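Local coordinates for protein DegQ (Legionella fallonii, PDB 3PV2) that probably degrades misfolded proteins, and may also act as a chaperone, as an HtrA-type serine protease that self-compartmentalises into large 12-meric assemblies, at residues 398-402 with 403-407; 83-86 with 87-90. One frame throughout, in Å; residues are numbered along the deposited sequence.

Contact 1 of 2, residues 398-402 with 403-407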
loop_
_atom_site.group_PDB
_atom_site.type_symbol
_atom_site.label_atom_id
_atom_site.label_comp_id
_atom_site.label_asym_id
_atom_site.label_seq_id
_atom_site.Cartn_x
_atom_site.Cartn_y
_atom_site.Cartn_z
ATOM N N ALA B 398 -23.933 43.499 13.843
ATOM C CA ALA B 398 -23.737 44.529 12.891
ATOM C C ALA B 398 -22.269 44.836 12.686
ATOM O O ALA B 398 -21.835 45.146 11.577
ATOM C CB ALA B 398 -24.514 45.748 13.288
ATOM N N GLY B 399 -21.477 44.627 13.738
ATOM C CA GLY B 399 -20.055 44.813 13.706
ATOM C C GLY B 399 -19.368 43.855 12.774
ATOM O O GLY B 399 -18.648 44.255 11.851
ATOM N N TRP B 400 -19.678 42.574 12.956
ATOM C CA TRP B 400 -19.120 41.537 12.124
ATOM C C TRP B 400 -19.503 41.795 10.653
ATOM O O TRP B 400 -18.666 41.746 9.777
ATOM C CB TRP B 400 -19.637 40.150 12.551
ATOM C CG TRP B 400 -19.093 39.086 11.738
ATOM C CD1 TRP B 400 -19.539 38.713 10.503
ATOM C CD2 TRP B 400 -17.972 38.274 12.014
ATOM N NE1 TRP B 400 -18.775 37.695 10.006
ATOM C CE2 TRP B 400 -17.808 37.398 10.918
ATOM C CE3 TRP B 400 -17.093 38.181 13.075
ATOM C CZ2 TRP B 400 -16.795 36.431 10.859
ATOM C CZ3 TRP B 400 -16.067 37.180 13.032
ATOM C CH2 TRP B 400 -15.931 36.336 11.917
ATOM N N ARG B 401 -20.757 42.071 10.424
ATOM C CA ARG B 401 -21.217 42.354 9.035
ATOM C C ARG B 401 -20.445 43.511 8.385
ATOM O O ARG B 401 -20.220 43.520 7.184
ATOM C CB ARG B 401 -22.655 42.833 9.014
ATOM C CG ARG B 401 -23.681 41.803 8.884
ATOM C CD ARG B 401 -25.049 42.441 8.264
ATOM N NE ARG B 401 -25.659 43.558 9.013
ATOM C CZ ARG B 401 -26.191 43.443 10.248
ATOM N NH1 ARG B 401 -26.134 42.282 10.908
ATOM N NH2 ARG B 401 -26.750 44.513 10.847
ATOM N N ALA B 402 -20.167 44.535 9.160
ATOM C CA ALA B 402 -19.410 45.702 8.674
ATOM C C ALA B 402 -17.980 45.302 8.443
ATOM O O ALA B 402 -17.253 45.987 7.727
ATOM C CB ALA B 402 -19.418 46.829 9.666
ATOM N N GLY B 403 -17.551 44.204 9.013
ATOM C CA GLY B 403 -16.163 43.786 8.791
ATOM C C GLY B 403 -15.240 43.794 9.984
ATOM O O GLY B 403 -14.103 43.465 9.858
ATOM N N ILE B 404 -15.713 44.164 11.154
ATOM C CA ILE B 404 -14.871 44.083 12.347
ATOM C C ILE B 404 -14.590 42.635 12.645
ATOM O O ILE B 404 -15.486 41.758 12.520
ATOM C CB ILE B 404 -15.646 44.702 13.500
ATOM C CG1 ILE B 404 -15.912 46.180 13.173
ATOM C CG2 ILE B 404 -14.934 44.518 14.815
ATOM C CD1 ILE B 404 -16.816 46.870 14.189
ATOM N N ARG B 405 -13.359 42.348 13.070
ATOM C CA ARG B 405 -12.995 41.003 13.507
ATOM C C ARG B 405 -12.202 41.013 14.834
ATOM O O ARG B 405 -11.516 42.013 15.174
ATOM C CB ARG B 405 -12.096 40.364 12.434
ATOM C CG ARG B 405 -12.784 40.083 11.084
ATOM C CD ARG B 405 -13.786 38.940 11.155
ATOM N NE ARG B 405 -14.470 38.745 9.868
ATOM C CZ ARG B 405 -15.523 39.422 9.435
ATOM N NH1 ARG B 405 -16.100 40.399 10.160
ATOM N NH2 ARG B 405 -16.038 39.085 8.270
ATOM N N PRO B 406 -12.275 39.896 15.566
ATOM C CA PRO B 406 -11.563 39.790 16.813
ATOM C C PRO B 406 -10.148 40.232 16.627
ATOM O O PRO B 406 -9.550 39.971 15.578
ATOM C CB PRO B 406 -11.642 38.296 17.145
ATOM C CG PRO B 406 -13.033 37.882 16.500
ATOM C CD PRO B 406 -12.990 38.653 15.198
ATOM N N GLY B 407 -9.589 40.942 17.611
ATOM C CA GLY B 407 -8.237 41.465 17.414
ATOM C C GLY B 407 -8.136 42.870 16.923
ATOM O O GLY B 407 -7.105 43.477 17.142
#

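Contact 2 of 2, residues 83-86 with 87-90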
loop_
_atom_site.group_PDB
_atom_site.type_symbol
_atom_site.label_atom_id
_atom_site.label_comp_id
_atom_site.label_asym_id
_atom_site.label_seq_id
_atom_site.Cartn_x
_atom_site.Cartn_y
_atom_site.Cartn_z
ATOM N N ILE B 83 -48.847 2.915 23.832
ATOM C CA ILE B 83 -50.135 3.585 23.743
ATOM C C ILE B 83 -50.355 4.253 25.057
ATOM O O ILE B 83 -50.457 3.577 26.076
ATOM C CB ILE B 83 -51.319 2.599 23.481
ATOM C CG1 ILE B 83 -51.234 2.041 22.055
ATOM C CG2 ILE B 83 -52.671 3.329 23.595
ATOM C CD1 ILE B 83 -51.958 0.696 21.881
ATOM N N ILE B 84 -50.396 5.580 25.058
ATOM C CA ILE B 84 -50.595 6.317 26.301
ATOM C C ILE B 84 -52.020 6.899 26.406
ATOM O O ILE B 84 -52.426 7.307 27.504
ATOM C CB ILE B 84 -49.569 7.436 26.520
ATOM C CG1 ILE B 84 -49.688 8.507 25.430
ATOM C CG2 ILE B 84 -48.136 6.870 26.651
ATOM C CD1 ILE B 84 -48.990 9.759 25.825
ATOM N N ASP B 85 -52.759 6.946 25.298
ATOM C CA ASP B 85 -54.208 7.231 25.366
ATOM C C ASP B 85 -55.000 6.288 24.451
ATOM O O ASP B 85 -55.017 6.481 23.237
ATOM C CB ASP B 85 -54.506 8.680 25.009
ATOM C CG ASP B 85 -55.974 9.032 25.147
ATOM O OD1 ASP B 85 -56.838 8.130 25.238
ATOM O OD2 ASP B 85 -56.263 10.249 25.146
ATOM N N PRO B 86 -55.636 5.262 25.035
ATOM C CA PRO B 86 -56.281 4.224 24.281
ATOM C C PRO B 86 -57.626 4.682 23.679
ATOM O O PRO B 86 -58.055 4.097 22.698
ATOM C CB PRO B 86 -56.520 3.142 25.325
ATOM C CG PRO B 86 -56.684 3.869 26.609
ATOM C CD PRO B 86 -55.998 5.199 26.457
ATOM N N ASN B 87 -58.255 5.725 24.236
ATOM C CA ASN B 87 -59.523 6.235 23.668
ATOM C C ASN B 87 -59.257 7.091 22.439
ATOM O O ASN B 87 -60.018 7.049 21.497
ATOM C CB ASN B 87 -60.362 7.025 24.695
ATOM C CG ASN B 87 -60.675 6.217 25.946
ATOM O OD1 ASN B 87 -61.243 5.135 25.868
ATOM N ND2 ASN B 87 -60.279 6.732 27.102
ATOM N N ASN B 88 -58.173 7.859 22.440
ATOM C CA ASN B 88 -57.852 8.652 21.264
ATOM C C ASN B 88 -56.749 8.064 20.378
ATOM O O ASN B 88 -56.369 8.677 19.388
ATOM C CB ASN B 88 -57.537 10.079 21.687
ATOM C CG ASN B 88 -58.729 10.748 22.365
ATOM O OD1 ASN B 88 -58.620 11.176 23.520
ATOM N ND2 ASN B 88 -59.900 10.788 21.667
ATOM N N GLY B 89 -56.240 6.889 20.731
ATOM C CA GLY B 89 -55.254 6.223 19.907
ATOM C C GLY B 89 -53.933 6.976 19.808
ATOM O O GLY B 89 -53.367 7.049 18.735
ATOM N N VAL B 90 -53.440 7.519 20.923
ATOM C CA VAL B 90 -52.148 8.278 20.961
ATOM C C VAL B 90 -51.062 7.341 21.471
ATOM O O VAL B 90 -51.218 6.653 22.498
ATOM C CB VAL B 90 -52.243 9.499 21.918
ATOM C CG1 VAL B 90 -50.883 10.200 22.208
ATOM C CG2 VAL B 90 -53.351 10.504 21.440
#

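Contact 1 of 2, residues 398-402 with 403-407
The guanidinium of R405 lies flat on one face of the W400 indole, the two planes only 1° from parallel and their centres 3.6 Å apart. CZ sits over the six-membered ring in cation-pi geometry, NH1 reaches back across the ring fusion with CD2 3.4 Å below it, and NH2 lies near NE1. The aliphatic part follows over the same face: R405 CD makes a CH-pi contact with the six-membered ring, 3.6 Å from its centroid. A bend of the arginine chain at its second torsion (chi2 -71°) brings the guanidinium over the ring. The two side chains cross at about a right angle.

The rotation of the guanidinium is fixed from its edge. R405 NH1 donates to W400 O (2.9 Å, 159° at the hydrogen) and to I404 O (2.8 Å), both close to the guanidinium plane, so one nitrogen joins the last helical turn to the chain that leaves it. P406 CD packs against W400 CZ3 at 4.0 Å, while Q38 of a second subunit packs on W400.

In the backbone, I404 N donates to G399 O at 3.0 Å and G403 N to W400 O at 2.8 Å, with G403 at positive phi; G403 N also bonds weakly to G399 O. The first two bonds make a Schellman motif, which ends the short helix 398-402 of this PDZ domain and leads towards strand 409-413.

Contact 2 of 2, residues 83-86 with 87-90
A tight beta hairpin joins strand 74-85 to strand 90-93 in the first barrel of the trypsin-like domain, with irregularities on both arms. D85 and V90 form its antiparallel hydrogen-bonded pair: V90 N donates to D85 O at 3.0 Å, and D85 N returns a nearly straight bond to V90 O (3.2 Å, 173°). V90 O also accepts from I84 N at 2.9 Å, which puts I84 and D85 together opposite V90 as a classic beta bulge. On the other arm G89 and V90 both face D85, a G1 bulge in which glycine takes the positive phi.

The side chains of D85 and V90 leave the same face of the sheet, their CB atoms 3.9 Å apart. From there the carboxylate of D85 is directed along the turn, because CG stands anti to the backbone N (chi1 -177°). Its OD1 accepts from N88 N at 3.1 Å, met from well above the carboxylate plane, and from N87 N through a weaker, more bent bond. The D85 side chain thus reaches into the turn and ties the backbone N-H groups of N87 and N88 to the strand end.

I84 CG1 touches V90 CG1 at 3.8 Å as the two side chains cross obliquely. Along strand 90-93, I84 also packs on I92 and I83 on I91. I83 O is hydrogen-bonded to S139 OG, and P86 packs against L137 and S139, placing the hairpin beside a neighbouring loop.

Two backbone N-H groups converge on D85 OD1, one of them by a weak bond, and two more on V90 O. Two oxygens of this short turn thus accept from four N-H groups, and the donors at the carboxylate would probably favour the charged form of D85.

Overall arrangement
Both contacts are local, between neighbouring stretches of chain, but they belong to different domains: contact 2 lies in the protease barrel and contact 1 in the second PDZ domain, with centres about 54 Å apart on opposite sides of the chain's centre. In contact 1 G399 and I404 are buried and P406 is exposed; in contact 2 I83, G89 and V90 are buried and N87 and N88 exposed. Contact 1 ends a helix and relies on a positively charged group stacked on an aromatic ring, whereas contact 2 links two strands and uses a carboxylate to gather backbone amides. A glycine at positive phi occurs in each. A second subunit reaches 398-402, but no other chain touches 83-90.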